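Putative GH105 family protein (Salmonella enterica subsp. enterica serovar Paratyphi A, PDB 3QWT) is of unknown function but is probably a glycoside hydrolase, as a likely family 105 member with an alpha/alpha toroid fold. Local coordinates at residues 335-339 with 365-369; 57-61 with 360-364; 26-30 with 373-377; 17-21 with 325-330. The contacts are given in a common frame with arbitrary orientation. Numbering follows the deposited sequence.

Contact 1: 335-339 with 365-369; sequences EGELL and GQAMA
Residues 335-339 form a loop that turns at Glu335-Gly336 and is extended at Glu337 and Leu338, while 365-369 is a turn of helix 363-377, with Ala369 N bonded to Gly365 O at 3.2 Å. Leu338 and Gln366 are in register, their CA atoms 6.0 Å apart. Gly336 has phi/psi of 106/11, which would press a CB against the preceding carbonyl and so calls for glycine; Glu337 is at -89/129 and Leu338 at -73/113. The CB of Leu338 points toward the helix and that of Glu337 away from it.

Gln366 makes the polar half of the contact. With chi1 and chi2 both m, its amide lies against the loop backbone and pairs with it twice: Gln366 NE2 donates to Gly336 O (2.8 Å) and Gln366 OE1 accepts from Leu338 N (3.0 Å, nearly linear). Gln366 NE2 also bonds to Val33 O of helix 23-37. Leu338, rotamer t,p, has its CD2 4.1 Å from Ala369 CB, the apolar contact, and close, 3.2 Å, to Gly365 O. A CB on Gly365 would point at this leucine.

A primary amide bonded to the C=O of one residue and the N-H of the residue two further on mimics the edge of a beta strand. Here it ties an interhelical loop to the last helix of the alpha/alpha toroid.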
loop_
_atom_site.group_PDB
_atom_site.type_symbol
_atom_site.label_atom_id
_atom_site.label_comp_id
_atom_site.label_asym_id
_atom_site.label_seq_id
_atom_site.Cartn_x
_atom_site.Cartn_y
_atom_site.Cartn_z
ATOM N N GLU A 335 -42.430 39.749 6.078
ATOM C CA GLU A 335 -41.567 39.826 7.251
ATOM C C GLU A 335 -40.462 38.783 7.165
ATOM O O GLU A 335 -39.440 38.905 7.836
ATOM C CB GLU A 335 -42.373 39.627 8.538
ATOM C CG GLU A 335 -43.282 40.795 8.906
ATOM C CD GLU A 335 -44.225 41.191 7.782
ATOM O OE1 GLU A 335 -44.018 42.276 7.190
ATOM O OE2 GLU A 335 -45.174 40.424 7.495
ATOM N N GLY A 336 -40.682 37.757 6.343
ATOM C CA GLY A 336 -39.696 36.712 6.120
ATOM C C GLY A 336 -40.021 35.382 6.783
ATOM O O GLY A 336 -39.183 34.493 6.831
ATOM N N GLU A 337 -41.243 35.256 7.286
ATOM C CA GLU A 337 -41.678 34.083 8.031
ATOM C C GLU A 337 -42.229 33.061 7.072
ATOM O O GLU A 337 -43.072 33.384 6.236
ATOM C CB GLU A 337 -42.772 34.483 9.026
ATOM C CG GLU A 337 -43.560 33.328 9.643
ATOM C CD GLU A 337 -44.654 33.813 10.594
ATOM O OE1 GLU A 337 -44.997 35.015 10.534
ATOM O OE2 GLU A 337 -45.167 33.003 11.401
ATOM N N LEU A 338 -41.747 31.826 7.175
ATOM C CA LEU A 338 -42.256 30.764 6.322
ATOM C C LEU A 338 -43.646 30.414 6.807
ATOM O O LEU A 338 -43.801 29.892 7.905
ATOM C CB LEU A 338 -41.341 29.533 6.353
ATOM C CG LEU A 338 -41.739 28.444 5.352
ATOM C CD1 LEU A 338 -41.731 29.001 3.948
ATOM C CD2 LEU A 338 -40.827 27.211 5.443
ATOM N N LEU A 339 -44.656 30.700 5.988
ATOM C CA LEU A 339 -46.043 30.668 6.460
ATOM C C LEU A 339 -46.553 29.350 7.067
ATOM O O LEU A 339 -46.713 29.255 8.285
ATOM C CB LEU A 339 -47.008 31.213 5.397
ATOM C CG LEU A 339 -46.864 32.727 5.209
ATOM C CD1 LEU A 339 -47.783 33.257 4.107
ATOM C CD2 LEU A 339 -47.100 33.454 6.535
ATOM N N GLY A 365 -38.420 25.761 10.427
ATOM C CA GLY A 365 -39.200 26.294 9.328
ATOM C C GLY A 365 -38.365 27.239 8.486
ATOM O O GLY A 365 -38.221 27.051 7.283
ATOM N N GLN A 366 -37.808 28.259 9.130
ATOM C CA GLN A 366 -36.926 29.208 8.463
ATOM C C GLN A 366 -35.688 28.516 7.886
ATOM O O GLN A 366 -35.238 28.818 6.780
ATOM C CB GLN A 366 -36.465 30.279 9.455
ATOM C CG GLN A 366 -37.589 30.952 10.240
ATOM C CD GLN A 366 -38.629 31.569 9.339
ATOM O OE1 GLN A 366 -39.791 31.152 9.330
ATOM N NE2 GLN A 366 -38.217 32.566 8.565
ATOM N N ALA A 367 -35.118 27.600 8.648
ATOM C CA ALA A 367 -33.857 27.009 8.232
ATOM C C ALA A 367 -34.074 26.177 6.984
ATOM O O ALA A 367 -33.323 26.279 6.017
ATOM C CB ALA A 367 -33.234 26.179 9.354
HETATM N N MSE A 368 -35.128 25.376 6.994
HETATM C CA MSE A 368 -35.400 24.523 5.840
HETATM C C MSE A 368 -35.674 25.358 4.585
HETATM O O MSE A 368 -35.212 25.024 3.497
HETATM C CB MSE A 368 -36.510 23.522 6.158
HETATM C CG MSE A 368 -36.041 22.500 7.186
HETATM SE SE MSE A 368 -37.499 21.689 8.175
HETATM C CE MSE A 368 -37.787 20.133 7.013
ATOM N N ALA A 369 -36.376 26.475 4.740
ATOM C CA ALA A 369 -36.505 27.386 3.614
ATOM C C ALA A 369 -35.120 27.749 3.073
ATOM O O ALA A 369 -34.903 27.761 1.864
ATOM C CB ALA A 369 -37.285 28.632 3.998
#

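Contact 2: 57-61 with 360-364; sequences IDTKG and TSMPY
Residues 57-61 leave strand 56-57 as a loop held by an Asx turn (Asp58 OD1 from Lys60 N, 3.1 Å), extended to an Asx motif by Gly61 N (2.9 Å from Asp58 OD1). Residues 360-362 run extended into helix 363-377, with the closest CA pair Lys60-Met362 at 5.4 Å. Thr360 (phi/psi -179/154) opens the second segment, its OG1 accepting from Lys60 NZ at 3.0 Å. Ser361 (-70/142) takes the same ammonium group on its carbonyl, Lys60 NZ to Ser361 O 3.2 Å, and weakly on its hydroxyl, Lys60 NZ to Ser361 OG 3.1 Å. With chi1 and chi2 near t and chi3 at -109°, the Lys60 side chain comes over to these acceptors. Met362, a selenomethionine at the N-cap, precedes the last helix of the alpha/alpha toroid; its m,m,m side chain curls back, bringing SE within 3.5 Å of Lys60 CB. Pro363 starts the helix, with CD packed 3.3 Å from Lys60 O and 3.9 Å from Thr59 O. Tyr364, next along, turns its ring to stack with Trp67.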
loop_
_atom_site.group_PDB
_atom_site.type_symbol
_atom_site.label_atom_id
_atom_site.label_comp_id
_atom_site.label_asym_id
_atom_site.label_seq_id
_atom_site.Cartn_x
_atom_site.Cartn_y
_atom_site.Cartn_z
ATOM N N ILE A 57 -37.749 24.936 28.485
ATOM C CA ILE A 57 -36.951 25.079 27.275
ATOM C C ILE A 57 -37.728 25.793 26.157
ATOM O O ILE A 57 -38.807 25.351 25.744
ATOM C CB ILE A 57 -36.412 23.710 26.777
ATOM C CG1 ILE A 57 -35.483 23.084 27.819
ATOM C CG2 ILE A 57 -35.675 23.855 25.450
ATOM C CD1 ILE A 57 -36.135 22.006 28.670
ATOM N N ASP A 58 -37.171 26.907 25.685
ATOM C CA ASP A 58 -37.717 27.627 24.541
ATOM C C ASP A 58 -37.268 26.958 23.245
ATOM O O ASP A 58 -36.102 27.027 22.857
ATOM C CB ASP A 58 -37.311 29.107 24.579
ATOM C CG ASP A 58 -38.014 29.941 23.508
ATOM O OD1 ASP A 58 -38.907 29.417 22.800
ATOM O OD2 ASP A 58 -37.665 31.133 23.381
ATOM N N THR A 59 -38.227 26.317 22.597
ATOM C CA THR A 59 -38.028 25.478 21.422
ATOM C C THR A 59 -38.156 26.303 20.137
ATOM O O THR A 59 -37.783 25.856 19.039
ATOM C CB THR A 59 -39.137 24.399 21.433
ATOM O OG1 THR A 59 -38.596 23.151 21.854
ATOM C CG2 THR A 59 -39.827 24.261 20.102
ATOM N N LYS A 60 -38.671 27.522 20.302
ATOM C CA LYS A 60 -39.076 28.374 19.189
ATOM C C LYS A 60 -38.217 29.643 19.081
ATOM O O LYS A 60 -37.778 30.003 17.984
ATOM C CB LYS A 60 -40.576 28.699 19.309
ATOM C CG LYS A 60 -41.032 29.951 18.600
ATOM C CD LYS A 60 -42.414 30.377 19.109
ATOM C CE LYS A 60 -43.493 30.157 18.062
ATOM N NZ LYS A 60 -43.480 31.208 17.006
ATOM N N GLY A 61 -37.984 30.311 20.210
ATOM C CA GLY A 61 -37.017 31.400 20.273
ATOM C C GLY A 61 -35.580 30.937 20.000
ATOM O O GLY A 61 -35.240 29.761 20.173
ATOM N N THR A 360 -47.209 27.481 13.200
ATOM C CA THR A 360 -46.442 28.568 13.818
ATOM C C THR A 360 -44.995 28.571 13.334
ATOM O O THR A 360 -44.464 27.536 12.952
ATOM C CB THR A 360 -46.437 28.463 15.364
ATOM O OG1 THR A 360 -45.867 29.652 15.935
ATOM C CG2 THR A 360 -45.629 27.243 15.818
ATOM N N SER A 361 -44.361 29.738 13.376
ATOM C CA SER A 361 -43.009 29.903 12.877
ATOM C C SER A 361 -41.981 29.182 13.759
ATOM O O SER A 361 -42.112 29.158 14.973
ATOM C CB SER A 361 -42.687 31.392 12.779
ATOM O OG SER A 361 -42.861 32.029 14.034
HETATM N N MSE A 362 -40.966 28.581 13.150
HETATM C CA MSE A 362 -39.979 27.840 13.930
HETATM C C MSE A 362 -38.595 27.929 13.316
HETATM O O MSE A 362 -38.456 28.141 12.115
HETATM C CB MSE A 362 -40.396 26.370 14.077
HETATM C CG MSE A 362 -41.740 26.203 14.777
HETATM SE SE MSE A 362 -41.560 26.563 16.693
HETATM C CE MSE A 362 -40.917 24.795 17.219
ATOM N N PRO A 363 -37.558 27.791 14.149
ATOM C CA PRO A 363 -36.184 27.762 13.636
ATOM C C PRO A 363 -36.049 26.819 12.435
ATOM O O PRO A 363 -35.474 27.199 11.423
ATOM C CB PRO A 363 -35.380 27.241 14.831
ATOM C CG PRO A 363 -36.142 27.735 16.019
ATOM C CD PRO A 363 -37.610 27.699 15.619
ATOM N N TYR A 364 -36.596 25.615 12.530
ATOM C CA TYR A 364 -36.482 24.662 11.425
ATOM C C TYR A 364 -37.305 25.072 10.198
ATOM O O TYR A 364 -36.929 24.770 9.063
ATOM C CB TYR A 364 -36.860 23.258 11.881
ATOM C CG TYR A 364 -38.240 23.152 12.474
ATOM C CD1 TYR A 364 -39.355 22.988 11.661
ATOM C CD2 TYR A 364 -38.428 23.196 13.849
ATOM C CE1 TYR A 364 -40.629 22.879 12.206
ATOM C CE2 TYR A 364 -39.692 23.081 14.403
ATOM C CZ TYR A 364 -40.792 22.929 13.579
ATOM O OH TYR A 364 -42.051 22.819 14.139
#

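Contact 3: 26-30 with 373-377; sequences LKALI and LTEYL
Two helical turns, 26-30 of helix 23-37 and 373-377 of helix 363-377, pack antiparallel, their axes 10.5 Å apart at closest approach with a signed crossing angle of -160°. Leu373 faces Ile30 (CA-CA 7.4 Å), and the touching atoms are almost all carbon. Leu26 points directly at the partner, chi1 near -102° and chi2 t, and meets three residues: its CD2 lies 3.8 Å from Leu373 CD2, its CD1 is 3.7 Å from Tyr376 CD1 at the edge of that ring, and its CB is 3.9 Å from Leu377 CD2. Lys27, set sideways, lends its aliphatic part, CG resting 4.1 Å from Leu377 CD1. Leu29 (t,p) adds a lighter touch, CD2 to Leu373 CD1 at 4.1 Å. Ile30 (m,t) sends CD1 between residues one helical turn apart, 3.8 Å from Leu377 CD1 and 4.1 Å from Leu373 CB. The hydroxyl of Tyr376 is bonded to Glu322, and that of Thr374 to the carbonyl of Met370, within its own helix.

These are the first and last helices of the chain, so their pairing brings its two ends together, consistent with closure of the alpha/alpha toroid. Helix 67-83 borders the pair through Tyr79, against Lys27, Ile30 and Thr374; helix 318-330 borders it through Val329 on Leu29 and Ile325 on Tyr376, and helix 294-309 packs against Glu375 and Tyr376.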
loop_
_atom_site.group_PDB
_atom_site.type_symbol
_atom_site.label_atom_id
_atom_site.label_comp_id
_atom_site.label_asym_id
_atom_site.label_seq_id
_atom_site.Cartn_x
_atom_site.Cartn_y
_atom_site.Cartn_z
ATOM N N LEU A 26 -33.198 36.165 -4.616
ATOM C CA LEU A 26 -33.079 34.977 -3.780
ATOM C C LEU A 26 -32.252 35.257 -2.523
ATOM O O LEU A 26 -32.678 34.971 -1.400
ATOM C CB LEU A 26 -32.445 33.846 -4.574
ATOM C CG LEU A 26 -33.428 32.803 -5.063
ATOM C CD1 LEU A 26 -32.803 32.001 -6.190
ATOM C CD2 LEU A 26 -33.831 31.915 -3.902
ATOM N N LYS A 27 -31.067 35.818 -2.711
ATOM C CA LYS A 27 -30.220 36.127 -1.567
ATOM C C LYS A 27 -30.931 37.055 -0.571
ATOM O O LYS A 27 -30.881 36.836 0.647
ATOM C CB LYS A 27 -28.896 36.733 -2.025
ATOM C CG LYS A 27 -28.020 35.794 -2.799
ATOM C CD LYS A 27 -26.639 36.396 -2.921
ATOM C CE LYS A 27 -25.658 35.454 -3.584
ATOM N NZ LYS A 27 -24.359 36.142 -3.824
ATOM N N ALA A 28 -31.601 38.081 -1.087
ATOM C CA ALA A 28 -32.307 39.010 -0.209
ATOM C C ALA A 28 -33.401 38.298 0.587
ATOM O O ALA A 28 -33.635 38.615 1.747
ATOM C CB ALA A 28 -32.881 40.173 -1.003
ATOM N N LEU A 29 -34.057 37.323 -0.039
ATOM C CA LEU A 29 -35.066 36.509 0.636
ATOM C C LEU A 29 -34.422 35.695 1.772
ATOM O O LEU A 29 -34.910 35.660 2.907
ATOM C CB LEU A 29 -35.726 35.581 -0.385
ATOM C CG LEU A 29 -37.049 34.888 -0.055
ATOM C CD1 LEU A 29 -38.124 35.894 0.337
ATOM C CD2 LEU A 29 -37.506 34.074 -1.252
ATOM N N ILE A 30 -33.310 35.043 1.466
ATOM C CA ILE A 30 -32.608 34.279 2.482
ATOM C C ILE A 30 -32.244 35.181 3.661
ATOM O O ILE A 30 -32.479 34.823 4.812
ATOM C CB ILE A 30 -31.394 33.588 1.897
ATOM C CG1 ILE A 30 -31.866 32.600 0.827
ATOM C CG2 ILE A 30 -30.617 32.870 2.995
ATOM C CD1 ILE A 30 -30.766 31.955 0.018
ATOM N N LEU A 373 -33.502 26.839 -0.516
ATOM C CA LEU A 373 -33.253 28.020 -1.327
ATOM C C LEU A 373 -31.763 28.126 -1.659
ATOM O O LEU A 373 -31.391 28.610 -2.736
ATOM C CB LEU A 373 -33.798 29.302 -0.672
ATOM C CG LEU A 373 -35.321 29.442 -0.594
ATOM C CD1 LEU A 373 -35.718 30.699 0.180
ATOM C CD2 LEU A 373 -35.938 29.457 -1.977
ATOM N N THR A 374 -30.909 27.638 -0.764
ATOM C CA THR A 374 -29.465 27.655 -1.025
ATOM C C THR A 374 -29.062 26.661 -2.097
ATOM O O THR A 374 -28.231 26.951 -2.958
ATOM C CB THR A 374 -28.651 27.388 0.234
ATOM O OG1 THR A 374 -28.909 28.420 1.193
ATOM C CG2 THR A 374 -27.170 27.376 -0.098
ATOM N N GLU A 375 -29.649 25.475 -2.044
ATOM C CA GLU A 375 -29.418 24.499 -3.086
ATOM C C GLU A 375 -29.932 25.061 -4.424
ATOM O O GLU A 375 -29.322 24.853 -5.477
ATOM C CB GLU A 375 -30.068 23.158 -2.714
ATOM C CG GLU A 375 -30.000 22.084 -3.798
ATOM C CD GLU A 375 -28.583 21.602 -4.128
ATOM O OE1 GLU A 375 -27.746 21.520 -3.222
ATOM O OE2 GLU A 375 -28.310 21.276 -5.303
ATOM N N TYR A 376 -31.032 25.806 -4.380
ATOM C CA TYR A 376 -31.593 26.370 -5.605
ATOM C C TYR A 376 -30.676 27.444 -6.202
ATOM O O TYR A 376 -30.619 27.616 -7.428
ATOM C CB TYR A 376 -32.985 26.936 -5.345
ATOM C CG TYR A 376 -33.765 27.258 -6.609
ATOM C CD1 TYR A 376 -34.015 28.581 -6.978
ATOM C CD2 TYR A 376 -34.258 26.243 -7.425
ATOM C CE1 TYR A 376 -34.721 28.883 -8.112
ATOM C CE2 TYR A 376 -34.978 26.541 -8.578
ATOM C CZ TYR A 376 -35.204 27.866 -8.913
ATOM O OH TYR A 376 -35.914 28.191 -10.051
ATOM N N LEU A 377 -29.953 28.149 -5.330
ATOM C CA LEU A 377 -28.959 29.130 -5.755
ATOM C C LEU A 377 -27.866 28.522 -6.623
ATOM O O LEU A 377 -27.261 29.219 -7.434
ATOM C CB LEU A 377 -28.319 29.831 -4.552
ATOM C CG LEU A 377 -29.005 31.138 -4.119
ATOM C CD1 LEU A 377 -28.322 31.716 -2.896
ATOM C CD2 LEU A 377 -29.032 32.170 -5.247
#

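Contact 4: 17-21 with 325-330; sequences PEHFI and IRGIVK
An arginine chain lies across a phenylalanine face: Arg326 CG sits 3.5 Å from the ring centroid of Phe20, 12° off the ring normal, a CH-pi contact, and farther along the same side chain the guanidinium has Phe20 CB over one of its faces. Arg326 (m,t,t) belongs to helical turn 325-330; Phe20 belongs to the irregular segment 17-21, which leads into helix 23-37, its CA 8.2 Å from that of Arg326. With chi1 at p and CB directed toward the helix, the phenyl ring lays its edge against Ile325 CG2, 4.0 Å from Phe20 CZ, and more loosely against Val329 CG2, 4.5 Å from the same atom. Lys330 NZ approaches Phe20 CE1 to 4.0 Å. Glu18, centre of an inverse gamma turn, reaches the guanidinium edge in a weak, long salt bridge, Glu18 OE2 to Arg326 NH2 3.5 Å, and is poorly ordered; the stronger partner of Arg326 is Glu322, in its own helix. Pro17 packs on Thr106 of a second subunit.

The segment thus rests on helix 318-330 through Phe20, which also meets Tyr376. Val329 touches Leu29 of helix 23-37, and Ile325 touches helices 294-309 (Ala301, Leu305) and 363-377 (Cys372, Tyr376).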
loop_
_atom_site.group_PDB
_atom_site.type_symbol
_atom_site.label_atom_id
_atom_site.label_comp_id
_atom_site.label_asym_id
_atom_site.label_seq_id
_atom_site.Cartn_x
_atom_site.Cartn_y
_atom_site.Cartn_z
ATOM N N PRO A 17 -31.277 30.715 -19.145
ATOM C CA PRO A 17 -32.181 30.031 -18.216
ATOM C C PRO A 17 -33.418 30.880 -17.906
ATOM O O PRO A 17 -33.334 32.108 -17.855
ATOM C CB PRO A 17 -31.331 29.877 -16.945
ATOM C CG PRO A 17 -29.914 30.144 -17.367
ATOM C CD PRO A 17 -30.011 31.099 -18.509
ATOM N N GLU A 18 -34.555 30.225 -17.698
ATOM C CA GLU A 18 -35.779 30.934 -17.364
ATOM C C GLU A 18 -35.912 31.065 -15.852
ATOM O O GLU A 18 -36.669 30.335 -15.215
ATOM C CB GLU A 18 -36.998 30.218 -17.953
ATOM C CG GLU A 18 -38.306 30.992 -17.805
ATOM C CD GLU A 18 -39.271 30.334 -16.831
ATOM O OE1 GLU A 18 -39.255 29.086 -16.728
ATOM O OE2 GLU A 18 -40.042 31.067 -16.168
ATOM N N HIS A 19 -35.165 31.994 -15.274
ATOM C CA HIS A 19 -35.237 32.202 -13.842
ATOM C C HIS A 19 -36.454 33.030 -13.492
ATOM O O HIS A 19 -36.552 34.207 -13.845
ATOM C CB HIS A 19 -33.968 32.865 -13.322
ATOM C CG HIS A 19 -32.761 31.985 -13.401
ATOM N ND1 HIS A 19 -31.495 32.474 -13.637
ATOM C CD2 HIS A 19 -32.630 30.642 -13.283
ATOM C CE1 HIS A 19 -30.635 31.473 -13.658
ATOM N NE2 HIS A 19 -31.298 30.351 -13.442
ATOM N N PHE A 20 -37.391 32.403 -12.797
ATOM C CA PHE A 20 -38.587 33.108 -12.390
ATOM C C PHE A 20 -38.233 34.154 -11.341
ATOM O O PHE A 20 -38.927 35.155 -11.201
ATOM C CB PHE A 20 -39.656 32.134 -11.889
ATOM C CG PHE A 20 -39.406 31.595 -10.512
ATOM C CD1 PHE A 20 -40.014 32.169 -9.416
ATOM C CD2 PHE A 20 -38.601 30.498 -10.319
ATOM C CE1 PHE A 20 -39.808 31.669 -8.162
ATOM C CE2 PHE A 20 -38.398 29.993 -9.060
ATOM C CZ PHE A 20 -39.000 30.576 -7.983
ATOM N N ILE A 21 -37.135 33.931 -10.625
ATOM C CA ILE A 21 -36.702 34.878 -9.601
ATOM C C ILE A 21 -35.209 35.132 -9.748
ATOM O O ILE A 21 -34.446 34.203 -10.004
ATOM C CB ILE A 21 -37.048 34.348 -8.192
ATOM C CG1 ILE A 21 -36.692 35.370 -7.119
ATOM C CG2 ILE A 21 -36.394 32.974 -7.936
ATOM C CD1 ILE A 21 -36.835 34.832 -5.714
ATOM N N ILE A 325 -40.227 24.951 -5.121
ATOM C CA ILE A 325 -39.465 26.163 -4.840
ATOM C C ILE A 325 -40.307 27.421 -5.089
ATOM O O ILE A 325 -40.259 28.379 -4.319
ATOM C CB ILE A 325 -38.155 26.225 -5.657
ATOM C CG1 ILE A 325 -37.111 25.227 -5.108
ATOM C CG2 ILE A 325 -37.589 27.626 -5.633
ATOM C CD1 ILE A 325 -36.637 25.526 -3.678
ATOM N N ARG A 326 -41.081 27.413 -6.168
ATOM C CA ARG A 326 -41.985 28.519 -6.452
ATOM C C ARG A 326 -43.002 28.641 -5.322
ATOM O O ARG A 326 -43.227 29.728 -4.786
ATOM C CB ARG A 326 -42.678 28.323 -7.808
ATOM C CG ARG A 326 -41.804 28.702 -8.996
ATOM C CD ARG A 326 -42.317 28.121 -10.302
ATOM N NE ARG A 326 -41.321 28.268 -11.358
ATOM C CZ ARG A 326 -41.508 28.952 -12.482
ATOM N NH1 ARG A 326 -42.673 29.542 -12.723
ATOM N NH2 ARG A 326 -40.534 29.033 -13.377
ATOM N N GLY A 327 -43.592 27.510 -4.947
ATOM C CA GLY A 327 -44.481 27.443 -3.803
ATOM C C GLY A 327 -43.871 27.988 -2.519
ATOM O O GLY A 327 -44.531 28.736 -1.786
ATOM N N ILE A 328 -42.618 27.623 -2.238
ATOM C CA ILE A 328 -41.953 28.071 -1.008
ATOM C C ILE A 328 -41.803 29.584 -0.983
ATOM O O ILE A 328 -42.015 30.227 0.048
ATOM C CB ILE A 328 -40.549 27.436 -0.812
ATOM C CG1 ILE A 328 -40.651 25.935 -0.518
ATOM C CG2 ILE A 328 -39.806 28.125 0.337
ATOM C CD1 ILE A 328 -41.378 25.640 0.778
ATOM N N VAL A 329 -41.408 30.149 -2.115
ATOM C CA VAL A 329 -41.255 31.584 -2.194
ATOM C C VAL A 329 -42.613 32.241 -1.950
ATOM O O VAL A 329 -42.707 33.207 -1.199
ATOM C CB VAL A 329 -40.669 32.024 -3.545
ATOM C CG1 VAL A 329 -40.781 33.535 -3.707
ATOM C CG2 VAL A 329 -39.226 31.587 -3.653
ATOM N N LYS A 330 -43.663 31.694 -2.560
ATOM C CA LYS A 330 -45.015 32.210 -2.349
ATOM C C LYS A 330 -45.394 32.243 -0.873
ATOM O O LYS A 330 -46.179 33.094 -0.447
ATOM C CB LYS A 330 -46.044 31.388 -3.133
ATOM C CG LYS A 330 -46.545 32.059 -4.407
ATOM C CD LYS A 330 -45.385 32.534 -5.286
ATOM C CE LYS A 330 -44.856 31.432 -6.206
ATOM N NZ LYS A 330 -43.536 31.789 -6.806
#

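How the contacts relate
Contacts 1, 2 and 3 are buried and share helix 363-377: contact 2 at its N-terminus, contact 1 on its first turns, contact 3 toward its C-terminal end. Contact 4 lies at the surface and uses helix 318-330. Chemistry follows place. Where loops meet the helix start, an amide pairs with backbone (contact 1), an ammonium with a carbonyl and hydroxyls (contact 2); where two helices lie side by side, contact 3 is apolar; at the surface, contact 4 mixes an aromatic with charged chains. Contacts 3 and 4, centres 10 Å apart, merge through Tyr376 and Phe20, and contacts 1 and 2 touch at Glu337 and Ser361; contacts 2 and 4 stay about 9 Å apart at their nearest atoms.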